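Local coordinates for protein histidine acid phosphatase (Bifidobacterium longum subsp. infantis, PDB 6RXD) that probably removes phosphate from inositol phosphates such as phytate, and from 2,3-bisphosphoglycerate, as a histidine acid phosphatase of the MINPP1 subfamily, at residues S51-K54 / M60-A63; V82-G87 / D331-G336; G104-Y109 / M318-T323; Y116-S121 / R469-E474. One frame throughout, in Å; residues are numbered along the deposited sequence.

Contact 1. Residues S51-K54 / M60-A63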
loop_
_atom_site.group_PDB
_atom_site.type_symbol
_atom_site.label_atom_id
_atom_site.label_comp_id
_atom_site.label_asym_id
_atom_site.label_seq_id
_atom_site.Cartn_x
_atom_site.Cartn_y
_atom_site.Cartn_z
ATOM N N SER A 51 -1.270 -4.561 13.631
ATOM C CA SER A 51 -0.141 -3.734 14.052
ATOM C C SER A 51 0.160 -3.919 15.537
ATOM O O SER A 51 1.308 -3.798 15.970
ATOM C CB SER A 51 -0.413 -2.259 13.759
ATOM O OG SER A 51 -1.556 -1.810 14.457
ATOM N N SER A 52 -0.876 -4.221 16.316
ATOM C CA SER A 52 -0.723 -4.459 17.745
ATOM C C SER A 52 -1.931 -5.197 18.298
ATOM O O SER A 52 -2.920 -5.404 17.588
ATOM C CB SER A 52 -0.548 -3.133 18.490
ATOM O OG SER A 52 -1.718 -2.352 18.387
ATOM N N TYR A 53 -1.830 -5.622 19.555
ATOM C CA TYR A 53 -2.931 -6.271 20.254
ATOM C C TYR A 53 -3.928 -5.182 20.621
ATOM O O TYR A 53 -3.775 -4.489 21.636
ATOM C CB TYR A 53 -2.391 -7.007 21.490
ATOM C CG TYR A 53 -3.408 -7.821 22.272
ATOM C CD1 TYR A 53 -4.239 -8.746 21.643
ATOM C CD2 TYR A 53 -3.518 -7.676 23.647
ATOM C CE1 TYR A 53 -5.175 -9.487 22.379
ATOM C CE2 TYR A 53 -4.430 -8.407 24.382
ATOM C CZ TYR A 53 -5.255 -9.314 23.749
ATOM O OH TYR A 53 -6.166 -10.034 24.501
ATOM N N LYS A 54 -4.940 -5.017 19.778
ATOM C CA LYS A 54 -5.792 -3.833 19.850
ATOM C C LYS A 54 -7.214 -4.136 19.395
ATOM O O LYS A 54 -8.118 -4.235 20.232
ATOM C CB LYS A 54 -5.184 -2.692 19.023
ATOM C CG LYS A 54 -6.001 -1.403 19.059
ATOM C CD LYS A 54 -5.349 -0.281 18.233
ATOM C CE LYS A 54 -5.318 -0.614 16.747
ATOM N NZ LYS A 54 -4.787 0.534 15.950
ATOM N N MET A 60 -12.313 -8.957 22.186
ATOM C CA MET A 60 -12.344 -9.997 23.225
ATOM C C MET A 60 -12.799 -9.459 24.581
ATOM O O MET A 60 -13.512 -10.143 25.302
ATOM C CB MET A 60 -10.993 -10.709 23.373
ATOM C CG MET A 60 -11.062 -11.974 24.246
ATOM S SD MET A 60 -12.055 -13.269 23.459
ATOM C CE MET A 60 -10.808 -14.188 22.566
ATOM N N ARG A 61 -12.407 -8.238 24.940
ATOM C CA ARG A 61 -12.920 -7.657 26.182
ATOM C C ARG A 61 -14.441 -7.495 26.095
ATOM O O ARG A 61 -15.161 -7.760 27.061
ATOM C CB ARG A 61 -12.257 -6.297 26.475
ATOM C CG ARG A 61 -10.724 -6.331 26.527
ATOM C CD ARG A 61 -10.187 -7.124 27.734
ATOM N NE ARG A 61 -10.119 -8.569 27.477
ATOM C CZ ARG A 61 -9.161 -9.163 26.768
ATOM N NH1 ARG A 61 -8.176 -8.452 26.226
ATOM N NH2 ARG A 61 -9.184 -10.481 26.593
ATOM N N MET A 62 -14.933 -7.096 24.925
ATOM C CA MET A 62 -16.372 -6.955 24.714
ATOM C C MET A 62 -17.047 -8.322 24.824
ATOM O O MET A 62 -18.123 -8.459 25.433
ATOM C CB MET A 62 -16.631 -6.328 23.336
ATOM C CG MET A 62 -18.095 -6.107 22.994
ATOM S SD MET A 62 -18.217 -5.276 21.393
ATOM C CE MET A 62 -19.982 -4.994 21.311
ATOM N N ALA A 63 -16.393 -9.339 24.271
ATOM C CA ALA A 63 -16.931 -10.690 24.276
ATOM C C ALA A 63 -17.043 -11.219 25.692
ATOM O O ALA A 63 -18.019 -11.901 26.032
ATOM C CB ALA A 63 -16.050 -11.614 23.429
#

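Contact 2. Residues V82-G87 / D331-G336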
loop_
_atom_site.group_PDB
_atom_site.type_symbol
_atom_site.label_atom_id
_atom_site.label_comp_id
_atom_site.label_asym_id
_atom_site.label_seq_id
_atom_site.Cartn_x
_atom_site.Cartn_y
_atom_site.Cartn_z
ATOM N N VAL A 82 -15.763 -15.976 19.922
ATOM C CA VAL A 82 -14.561 -16.113 20.740
ATOM C C VAL A 82 -13.492 -16.943 20.012
ATOM O O VAL A 82 -12.297 -16.665 20.102
ATOM C CB VAL A 82 -14.897 -16.721 22.128
ATOM C CG1 VAL A 82 -13.632 -16.934 22.955
ATOM C CG2 VAL A 82 -15.877 -15.824 22.879
ATOM N N LYS A 83 -13.924 -17.964 19.270
ATOM C CA LYS A 83 -12.975 -18.783 18.497
ATOM C C LYS A 83 -12.278 -17.957 17.414
ATOM O O LYS A 83 -11.071 -18.097 17.179
ATOM C CB LYS A 83 -13.683 -19.974 17.840
ATOM C CG LYS A 83 -12.752 -20.856 17.005
ATOM C CD LYS A 83 -13.496 -22.015 16.322
ATOM C CE LYS A 83 -12.534 -22.820 15.445
ATOM N NZ LYS A 83 -13.218 -23.914 14.705
ATOM N N ASN A 84 -13.043 -17.102 16.741
ATOM C CA ASN A 84 -12.476 -16.273 15.676
ATOM C C ASN A 84 -11.436 -15.317 16.245
ATOM O O ASN A 84 -10.330 -15.175 15.704
ATOM C CB ASN A 84 -13.579 -15.486 14.948
ATOM C CG ASN A 84 -14.380 -16.355 14.002
ATOM O OD1 ASN A 84 -13.845 -17.293 13.421
ATOM N ND2 ASN A 84 -15.669 -16.062 13.860
ATOM N N LEU A 85 -11.786 -14.683 17.358
ATOM C CA LEU A 85 -10.872 -13.727 17.994
ATOM C C LEU A 85 -9.618 -14.420 18.502
ATOM O O LEU A 85 -8.511 -13.967 18.234
ATOM C CB LEU A 85 -11.559 -12.979 19.140
ATOM C CG LEU A 85 -12.738 -12.070 18.795
ATOM C CD1 LEU A 85 -13.380 -11.553 20.072
ATOM C CD2 LEU A 85 -12.267 -10.917 17.960
ATOM N N SER A 86 -9.775 -15.537 19.221
ATOM C CA SER A 86 -8.630 -16.294 19.733
ATOM C C SER A 86 -7.714 -16.738 18.605
ATOM O O SER A 86 -6.490 -16.715 18.727
ATOM C CB SER A 86 -9.105 -17.522 20.513
ATOM O OG SER A 86 -9.781 -17.132 21.686
ATOM N N GLY A 87 -8.325 -17.149 17.493
ATOM C CA GLY A 87 -7.575 -17.615 16.340
ATOM C C GLY A 87 -6.715 -16.542 15.689
ATOM O O GLY A 87 -5.547 -16.787 15.395
ATOM N N ASP A 331 -15.082 -13.687 7.608
ATOM C CA ASP A 331 -15.890 -13.467 6.416
ATOM C C ASP A 331 -17.347 -13.885 6.608
ATOM O O ASP A 331 -18.225 -13.371 5.920
ATOM C CB ASP A 331 -15.272 -14.132 5.179
ATOM C CG ASP A 331 -15.034 -15.606 5.362
ATOM O OD1 ASP A 331 -14.765 -16.032 6.505
ATOM O OD2 ASP A 331 -15.105 -16.339 4.352
ATOM N N GLN A 332 -17.613 -14.777 7.566
ATOM C CA GLN A 332 -18.981 -15.220 7.808
ATOM C C GLN A 332 -19.898 -14.102 8.293
ATOM O O GLN A 332 -21.120 -14.230 8.201
ATOM C CB GLN A 332 -19.015 -16.329 8.847
ATOM C CG GLN A 332 -18.830 -15.790 10.248
ATOM C CD GLN A 332 -18.805 -16.878 11.273
ATOM O OE1 GLN A 332 -19.853 -17.306 11.755
ATOM N NE2 GLN A 332 -17.607 -17.339 11.619
ATOM N N TYR A 333 -19.323 -13.011 8.803
ATOM C CA TYR A 333 -20.126 -11.894 9.292
ATOM C C TYR A 333 -20.390 -10.877 8.199
ATOM O O TYR A 333 -21.083 -9.884 8.426
ATOM C CB TYR A 333 -19.429 -11.178 10.458
ATOM C CG TYR A 333 -19.084 -12.088 11.618
ATOM C CD1 TYR A 333 -20.080 -12.779 12.303
ATOM C CD2 TYR A 333 -17.768 -12.228 12.047
ATOM C CE1 TYR A 333 -19.769 -13.610 13.368
ATOM C CE2 TYR A 333 -17.447 -13.051 13.119
ATOM C CZ TYR A 333 -18.451 -13.742 13.765
ATOM O OH TYR A 333 -18.151 -14.569 14.831
ATOM N N PHE A 334 -19.844 -11.126 7.012
ATOM C CA PHE A 334 -19.960 -10.149 5.927
ATOM C C PHE A 334 -20.526 -10.760 4.645
ATOM O O PHE A 334 -20.103 -10.409 3.542
ATOM C CB PHE A 334 -18.600 -9.499 5.668
ATOM C CG PHE A 334 -18.117 -8.641 6.812
ATOM C CD1 PHE A 334 -18.470 -7.302 6.881
ATOM C CD2 PHE A 334 -17.334 -9.180 7.832
ATOM C CE1 PHE A 334 -18.030 -6.499 7.931
ATOM C CE2 PHE A 334 -16.901 -8.385 8.898
ATOM C CZ PHE A 334 -17.250 -7.041 8.937
ATOM N N GLN A 335 -21.495 -11.655 4.811
ATOM C CA GLN A 335 -22.116 -12.386 3.701
ATOM C C GLN A 335 -23.471 -11.783 3.353
ATOM O O GLN A 335 -24.121 -11.179 4.204
ATOM C CB GLN A 335 -22.309 -13.853 4.081
ATOM C CG GLN A 335 -21.018 -14.604 4.374
ATOM C CD GLN A 335 -20.116 -14.687 3.164
ATOM O OE1 GLN A 335 -20.490 -15.259 2.138
ATOM N NE2 GLN A 335 -18.926 -14.107 3.269
ATOM N N GLY A 336 -23.898 -11.948 2.104
ATOM C CA GLY A 336 -25.203 -11.466 1.686
ATOM C C GLY A 336 -25.386 -9.985 1.928
ATOM O O GLY A 336 -24.540 -9.175 1.543
#

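Contact 3. Residues G104-Y109 / M318-T323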
loop_
_atom_site.group_PDB
_atom_site.type_symbol
_atom_site.label_atom_id
_atom_site.label_comp_id
_atom_site.label_asym_id
_atom_site.label_seq_id
_atom_site.Cartn_x
_atom_site.Cartn_y
_atom_site.Cartn_z
ATOM N N GLY A 104 2.188 -11.938 2.342
ATOM C CA GLY A 104 2.980 -10.758 1.994
ATOM C C GLY A 104 4.337 -11.134 1.422
ATOM O O GLY A 104 4.864 -10.474 0.526
ATOM N N ALA A 105 4.916 -12.200 1.951
ATOM C CA ALA A 105 6.181 -12.697 1.437
ATOM C C ALA A 105 5.991 -13.244 0.024
ATOM O O ALA A 105 6.804 -12.970 -0.889
ATOM C CB ALA A 105 6.741 -13.789 2.366
ATOM N N GLN A 106 4.927 -14.022 -0.163
ATOM C CA GLN A 106 4.642 -14.622 -1.468
ATOM C C GLN A 106 4.351 -13.578 -2.533
ATOM O O GLN A 106 4.725 -13.764 -3.700
ATOM C CB GLN A 106 3.493 -15.634 -1.377
ATOM C CG GLN A 106 3.870 -16.890 -0.584
ATOM C CD GLN A 106 2.728 -17.889 -0.439
ATOM O OE1 GLN A 106 1.554 -17.521 -0.413
ATOM N NE2 GLN A 106 3.078 -19.164 -0.331
ATOM N N GLN A 107 3.691 -12.490 -2.137
ATOM C CA GLN A 107 3.387 -11.392 -3.064
ATOM C C GLN A 107 4.665 -10.875 -3.685
ATOM O O GLN A 107 4.790 -10.808 -4.902
ATOM C CB GLN A 107 2.638 -10.244 -2.363
ATOM C CG GLN A 107 1.183 -10.574 -1.995
ATOM C CD GLN A 107 0.592 -9.610 -0.970
ATOM O OE1 GLN A 107 1.323 -8.865 -0.307
ATOM N NE2 GLN A 107 -0.742 -9.629 -0.824
ATOM N N HIS A 108 5.623 -10.528 -2.837
ATOM C CA HIS A 108 6.876 -9.962 -3.318
ATOM C C HIS A 108 7.775 -10.978 -4.007
ATOM O O HIS A 108 8.460 -10.649 -4.976
ATOM C CB HIS A 108 7.580 -9.198 -2.197
ATOM C CG HIS A 108 7.014 -7.832 -2.001
ATOM N ND1 HIS A 108 7.488 -6.734 -2.688
ATOM C CD2 HIS A 108 5.955 -7.399 -1.280
ATOM C CE1 HIS A 108 6.764 -5.676 -2.372
ATOM N NE2 HIS A 108 5.821 -6.051 -1.523
ATOM N N TYR A 109 7.753 -12.215 -3.532
ATOM C CA TYR A 109 8.508 -13.272 -4.199
ATOM C C TYR A 109 8.048 -13.398 -5.655
ATOM O O TYR A 109 8.865 -13.465 -6.574
ATOM C CB TYR A 109 8.312 -14.581 -3.436
ATOM C CG TYR A 109 9.171 -15.726 -3.937
ATOM C CD1 TYR A 109 10.377 -16.033 -3.317
ATOM C CD2 TYR A 109 8.768 -16.499 -5.021
ATOM C CE1 TYR A 109 11.160 -17.077 -3.763
ATOM C CE2 TYR A 109 9.549 -17.546 -5.479
ATOM C CZ TYR A 109 10.744 -17.826 -4.844
ATOM O OH TYR A 109 11.521 -18.871 -5.290
ATOM N N MET A 318 -4.010 -12.351 6.205
ATOM C CA MET A 318 -3.427 -13.431 6.999
ATOM C C MET A 318 -3.938 -14.794 6.552
ATOM O O MET A 318 -4.005 -15.744 7.343
ATOM C CB MET A 318 -3.701 -13.229 8.493
ATOM C CG MET A 318 -3.188 -11.887 9.007
ATOM S SD MET A 318 -3.212 -11.792 10.811
ATOM C CE MET A 318 -1.848 -12.886 11.224
ATOM N N HIS A 319 -4.302 -14.887 5.281
ATOM C CA HIS A 319 -4.812 -16.136 4.726
ATOM C C HIS A 319 -3.900 -17.326 5.012
ATOM O O HIS A 319 -4.377 -18.413 5.351
ATOM C CB HIS A 319 -5.015 -15.973 3.219
ATOM C CG HIS A 319 -5.555 -17.196 2.551
ATOM N ND1 HIS A 319 -4.740 -18.191 2.055
ATOM C CD2 HIS A 319 -6.827 -17.591 2.307
ATOM C CE1 HIS A 319 -5.487 -19.145 1.530
ATOM N NE2 HIS A 319 -6.757 -18.806 1.671
ATOM N N ASN A 320 -2.589 -17.139 4.876
ATOM C CA ASN A 320 -1.675 -18.269 5.054
ATOM C C ASN A 320 -1.610 -18.748 6.496
ATOM O O ASN A 320 -1.246 -19.885 6.758
ATOM C CB ASN A 320 -0.261 -17.936 4.560
ATOM C CG ASN A 320 -0.202 -17.712 3.066
ATOM O OD1 ASN A 320 -1.194 -17.347 2.441
ATOM N ND2 ASN A 320 0.971 -17.941 2.481
ATOM N N GLU A 321 -1.942 -17.865 7.427
ATOM C CA GLU A 321 -1.920 -18.185 8.841
ATOM C C GLU A 321 -3.280 -18.684 9.297
ATOM O O GLU A 321 -3.452 -19.058 10.451
ATOM C CB GLU A 321 -1.533 -16.933 9.649
ATOM C CG GLU A 321 -0.077 -16.479 9.452
ATOM C CD GLU A 321 0.162 -15.753 8.141
ATOM O OE1 GLU A 321 -0.775 -15.113 7.620
ATOM O OE2 GLU A 321 1.295 -15.819 7.622
ATOM N N ASN A 322 -4.256 -18.665 8.396
ATOM C CA ASN A 322 -5.610 -19.081 8.747
ATOM C C ASN A 322 -5.699 -20.578 8.530
ATOM O O ASN A 322 -6.148 -21.041 7.482
ATOM C CB ASN A 322 -6.621 -18.339 7.867
ATOM C CG ASN A 322 -8.050 -18.562 8.294
ATOM O OD1 ASN A 322 -8.350 -19.456 9.095
ATOM N ND2 ASN A 322 -8.953 -17.759 7.740
ATOM N N THR A 323 -5.253 -21.332 9.526
ATOM C CA THR A 323 -4.922 -22.728 9.286
ATOM C C THR A 323 -4.756 -23.503 10.578
ATOM O O THR A 323 -4.401 -22.943 11.622
ATOM C CB THR A 323 -3.610 -22.820 8.470
ATOM O OG1 THR A 323 -3.369 -24.179 8.095
ATOM C CG2 THR A 323 -2.434 -22.314 9.300
#

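Contact 4. Residues Y116-S121 / R469-E474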
loop_
_atom_site.group_PDB
_atom_site.type_symbol
_atom_site.label_atom_id
_atom_site.label_comp_id
_atom_site.label_asym_id
_atom_site.label_seq_id
_atom_site.Cartn_x
_atom_site.Cartn_y
_atom_site.Cartn_z
ATOM N N TYR A 116 12.201 -10.482 -13.216
ATOM C CA TYR A 116 13.286 -11.053 -14.007
ATOM C C TYR A 116 12.753 -11.588 -15.331
ATOM O O TYR A 116 13.331 -11.336 -16.393
ATOM C CB TYR A 116 14.028 -12.176 -13.267
ATOM C CG TYR A 116 14.928 -12.925 -14.215
ATOM C CD1 TYR A 116 16.081 -12.329 -14.720
ATOM C CD2 TYR A 116 14.604 -14.202 -14.652
ATOM C CE1 TYR A 116 16.908 -13.002 -15.628
ATOM C CE2 TYR A 116 15.426 -14.881 -15.554
ATOM C CZ TYR A 116 16.568 -14.273 -16.031
ATOM O OH TYR A 116 17.371 -14.940 -16.923
ATOM N N GLN A 117 11.655 -12.333 -15.255
ATOM C CA GLN A 117 11.120 -13.027 -16.420
ATOM C C GLN A 117 10.726 -12.070 -17.539
ATOM O O GLN A 117 11.005 -12.331 -18.716
ATOM C CB GLN A 117 9.950 -13.926 -16.008
ATOM C CG GLN A 117 10.411 -15.148 -15.224
ATOM C CD GLN A 117 9.287 -15.922 -14.573
ATOM O OE1 GLN A 117 8.151 -15.457 -14.502
ATOM N NE2 GLN A 117 9.606 -17.117 -14.076
ATOM N N ARG A 118 10.108 -10.950 -17.173
ATOM C CA ARG A 118 9.681 -9.968 -18.166
ATOM C C ARG A 118 10.866 -9.312 -18.858
ATOM O O ARG A 118 10.785 -8.927 -20.029
ATOM C CB ARG A 118 8.792 -8.892 -17.538
ATOM C CG ARG A 118 8.134 -7.986 -18.576
ATOM C CD ARG A 118 7.162 -7.021 -17.922
ATOM N NE ARG A 118 7.835 -5.854 -17.343
ATOM C CZ ARG A 118 8.030 -5.664 -16.042
ATOM N NH1 ARG A 118 7.617 -6.562 -15.156
ATOM N NH2 ARG A 118 8.641 -4.565 -15.623
ATOM N N ASN A 119 11.968 -9.178 -18.127
ATOM C CA ASN A 119 13.147 -8.526 -18.668
ATOM C C ASN A 119 14.332 -9.455 -18.708
ATOM O O ASN A 119 15.455 -9.049 -18.425
ATOM C CB ASN A 119 13.497 -7.261 -17.887
ATOM C CG ASN A 119 12.720 -6.057 -18.372
ATOM O OD1 ASN A 119 12.864 -5.629 -19.521
ATOM N ND2 ASN A 119 11.895 -5.507 -17.505
ATOM N N ARG A 120 14.067 -10.699 -19.081
ATOM C CA ARG A 120 15.105 -11.713 -19.180
ATOM C C ARG A 120 16.265 -11.258 -20.067
ATOM O O ARG A 120 17.432 -11.431 -19.706
ATOM C CB ARG A 120 14.499 -13.024 -19.696
ATOM C CG ARG A 120 15.508 -14.126 -19.912
ATOM C CD ARG A 120 14.840 -15.386 -20.449
ATOM N NE ARG A 120 13.820 -15.887 -19.531
ATOM C CZ ARG A 120 14.050 -16.775 -18.566
ATOM N NH1 ARG A 120 15.269 -17.268 -18.380
ATOM N NH2 ARG A 120 13.058 -17.167 -17.780
ATOM N N SER A 121 15.959 -10.652 -21.213
ATOM C CA SER A 121 17.024 -10.221 -22.115
ATOM C C SER A 121 17.909 -9.162 -21.458
ATOM O O SER A 121 19.138 -9.261 -21.495
ATOM C CB SER A 121 16.452 -9.690 -23.425
ATOM O OG SER A 121 17.507 -9.323 -24.290
ATOM N N ARG A 469 7.545 2.139 -21.171
ATOM C CA ARG A 469 6.230 1.506 -21.052
ATOM C C ARG A 469 5.966 1.235 -19.573
ATOM O O ARG A 469 6.878 0.843 -18.858
ATOM C CB ARG A 469 6.245 0.185 -21.843
ATOM C CG ARG A 469 5.009 -0.687 -21.732
ATOM C CD ARG A 469 5.113 -1.729 -20.599
ATOM N NE ARG A 469 6.206 -2.699 -20.736
ATOM C CZ ARG A 469 6.234 -3.691 -21.629
ATOM N NH1 ARG A 469 5.252 -3.822 -22.505
ATOM N NH2 ARG A 469 7.259 -4.537 -21.662
ATOM N N MET A 470 4.728 1.441 -19.119
ATOM C CA MET A 470 4.386 1.266 -17.701
ATOM C C MET A 470 3.458 0.080 -17.423
ATOM O O MET A 470 2.536 -0.200 -18.206
ATOM C CB MET A 470 3.739 2.550 -17.146
ATOM C CG MET A 470 3.099 2.391 -15.748
ATOM S SD MET A 470 2.806 3.974 -14.930
ATOM C CE MET A 470 1.932 4.868 -16.236
ATOM N N LEU A 471 3.728 -0.614 -16.311
ATOM C CA LEU A 471 2.804 -1.580 -15.706
ATOM C C LEU A 471 2.395 -1.060 -14.335
ATOM O O LEU A 471 3.235 -0.571 -13.589
ATOM C CB LEU A 471 3.473 -2.952 -15.524
ATOM C CG LEU A 471 4.139 -3.697 -16.683
ATOM C CD1 LEU A 471 4.380 -5.163 -16.287
ATOM C CD2 LEU A 471 3.354 -3.623 -17.959
ATOM N N TYR A 472 1.109 -1.163 -13.999
ATOM C CA TYR A 472 0.591 -0.737 -12.701
ATOM C C TYR A 472 -0.101 -1.964 -12.124
ATOM O O TYR A 472 -1.051 -2.495 -12.725
ATOM C CB TYR A 472 -0.420 0.389 -12.910
ATOM C CG TYR A 472 -1.035 1.004 -11.663
ATOM C CD1 TYR A 472 -0.397 0.968 -10.424
ATOM C CD2 TYR A 472 -2.272 1.625 -11.742
ATOM C CE1 TYR A 472 -0.989 1.556 -9.290
ATOM C CE2 TYR A 472 -2.870 2.206 -10.636
ATOM C CZ TYR A 472 -2.230 2.176 -9.418
ATOM O OH TYR A 472 -2.840 2.786 -8.346
ATOM N N ASN A 473 0.406 -2.448 -10.995
ATOM C CA ASN A 473 -0.028 -3.721 -10.436
ATOM C C ASN A 473 0.022 -4.837 -11.485
ATOM O O ASN A 473 -0.843 -5.722 -11.542
ATOM C CB ASN A 473 -1.409 -3.563 -9.780
ATOM C CG ASN A 473 -1.416 -2.477 -8.711
ATOM O OD1 ASN A 473 -0.407 -2.262 -8.049
ATOM N ND2 ASN A 473 -2.549 -1.792 -8.536
ATOM N N GLU A 474 1.073 -4.764 -12.302
ATOM C CA GLU A 474 1.376 -5.722 -13.361
ATOM C C GLU A 474 0.367 -5.776 -14.505
ATOM O O GLU A 474 0.380 -6.706 -15.311
ATOM C CB GLU A 474 1.714 -7.102 -12.788
ATOM C CG GLU A 474 3.154 -7.149 -12.253
ATOM C CD GLU A 474 3.490 -8.448 -11.554
ATOM O OE1 GLU A 474 2.942 -8.677 -10.457
ATOM O OE2 GLU A 474 4.307 -9.235 -12.094
#

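Contact 1. Residues S51-K54 / M60-A63
The hydroxyl of Tyr53 receives a hydrogen bond from Arg61 NH1, and this one polar bond carries the contact. NH1 and OH lie 3.1 Å apart and the bond is nearly straight, 172° at the hydrogen. The hydroxyl stands at the edge of the guanidinium, in its plane, so the N-H is used along its natural direction. The other terminal nitrogen, Arg61 NH2, stays 3.7 Å from Tyr53 OH, which makes the approach single-pronged. A salt bridge gives Arg61 its stronger partner: NE faces Glu64 OE1, one turn further along the same helix, and this second hold limits the rotation of the guanidinium.

Van der Waals contact across the two segments is slight. The phenol comes no closer with carbon than its CZ, 3.9 Å from Arg61 NH1, and the ring is tilted 55° from the guanidinium plane, so the groups do not stack. Tyr53 has CG anti to the backbone N (chi1 -176°), which carries the ring out toward the helix, while Arg61 folds at chi2 and chi3 to meet it. Thr89 and Tyr97 pack on the phenol, and Trp264 packs on Arg61. A phenylalanine here lacks the hydroxyl and would probably leave Arg61 NH1 without this buried acceptor.

Tyr53 has backbone bonds with Asp289, and its carbonyl accepts from Asn266 ND2, which tie down the loop at this residue. The arrangement is a side-chain tie between the loop leading into helix 55-69, with Lys54 at its N-cap position, and the second turn of that helix.

Contact 2. Residues V82-G87 / D331-G336
Asn84 ND2 donates to Tyr333 OH over 3.1 Å, a polar bond that helps to join helix 75-95 to the loop before helix 339-357. The hydroxyl lies in the plane of the Asn84 amide, but the N-H points somewhat past it, 135° at the hydrogen. Amide and phenol stand almost perpendicular, 88° apart, and they approach from opposite directions. ND2 also comes within 3.6 Å of both Tyr333 CZ and Tyr333 CE2, so it sits at the hydroxyl end of the ring. The other end of the same amide is held too: Asn84 OD1 accepts from the backbone N of Ala329, and the two bonds together fix which way the amide is flipped.

Gln332 meets the same amide from the opposite direction, its amide plane nearly perpendicular. Its NE2 is near Asn84 ND2, but both are donors and no bond forms; NE2 is engaged instead by Glu80 OE2 and Ala329 O. Gln332 occupies two positions in the crystal, so its fit against Asn84 is less certain than that of Tyr333. In the position described, its CG lies 3.7 Å above the centre of the Tyr333 ring.

Within the loop, Asp331 O is gripped from opposite faces of its carbonyl plane by Gln335 NE2, at 2.8 Å, and by Phe334 N, at 3.0 Å. Together these bonds tie the turn from Asp331 to Gln335 back on itself.

The buried Asn84 amide, donor and acceptor at once, thus binds a side chain of the loop by a bent bond and a backbone N-H of it, with no formal charge between the partners.

Contact 3. Residues G104-Y109 / M318-T323
Gln106 and Asn320 reach each other because both place CG anti to their own carbonyl carbon, and because Gln106 then runs straight on (chi2 178°), bringing its amide from helix 102-118 to meet the shorter side chain. The two come from opposite directions. Asn320 ND2 donates to Gln106 OE1 over 3.0 Å, and the bond is straight at the hydrogen, 171°.

The geometry is unequal at the two ends. On the Asn320 side the acceptor lies in the plane of the amide, just where its N-H points. On the Gln106 side the donor stands high above the carbonyl plane, 71° out of it, and so uses no lone pair direction. Asn320 ND2 therefore also comes within 3.4 Å of Gln106 CD, approaching the face of that amide with its own amide turned steeply against it.

With a leucine in place of Asn320, Gln106 OE1 would probably lose this donor and the glutamine amide would be set free to turn.

Next to this bond, Glu321 OE2 accepts from the backbone N of Gly102 at the start of helix 102-118, a second tie between the same two elements. On helix 102-118 itself, Gln107 OE1 accepts from the backbone N of Ser47, within the RHGxR signature of the family; on the loop side, Met318 packs on helix 75-95.

The side chain of Asn320 is about 10 Å from the zinc ion bound by Glu94 and His326. Chemically, this is a neutral amide-amide bond near the surface, straight at the donor but poorly aimed at the acceptor, which suggests a modest hold.

Contact 4. Residues Y116-S121 / R469-E474
Where helix 102-118 ends beside strand 467-472 of the central mixed sheet, Arg118 lays its guanidinium against Leu471. The methyl CD1 sits over one face of the group, 3.4 Å above the plane and offset toward the rim. It is 3.7 Å from Arg118 NE and equally far from Arg118 CZ. The two side chains come from opposite directions. With CG anti to the backbone N (chi1 -170°) and a bend at chi3 (81°), Arg118 first stretches out toward the sheet and then turns its flat head across the leucine methyl.

No hydrogen bond joins the two segments directly. Their link runs through Asp449 on the neighbouring strand 445-453: OD1 pairs with Arg118 NH2 and OD2 with Arg469 NE. The carboxylate thus gathers two arginines, which explains how Arg469 NH2 can lie 4.6 Å from Arg118 NE. Gln447 OE1 adds a further acceptor for Arg118 NH2, and Glu476 pairs with Arg469 NH1. Held by these partners, the guanidinium of Arg118 keeps its polar rim occupied while one face remains available to the hydrocarbon of Leu471.

Beyond Leu471 the chain turns through Asn473 and Glu474, both with positive phi, into antiparallel strand 475-477. The whole is a helix end packed on a sheet, a joint of the alpha/beta domain that histidine phosphatases share.

Overall arrangement
Contacts 1 and 2 touch directly, since helices 55-69 and 75-95 pack together: Met60 N lies 3.5 Å from Leu85 CD1. Contact 3 stays about 6 Å from contact 2 between nearest atoms, but its loop belongs to the same connection between helices 301-317 and 339-357. Contacts 3 and 4 both use helix 102-118. Contact 4 lies across the chain's centre from contact 1, 41 Å away between centres. Contact 3 neighbours the zinc bound by Glu94 and His326, while the Tyr333 side chain of contact 2 is about 9 Å from that of Asp341, a known zinc ligand without metal here. Through Gln107, helix 102-118 also bonds to Ser47 in the RHGxR signature, which in this family belongs to the active site.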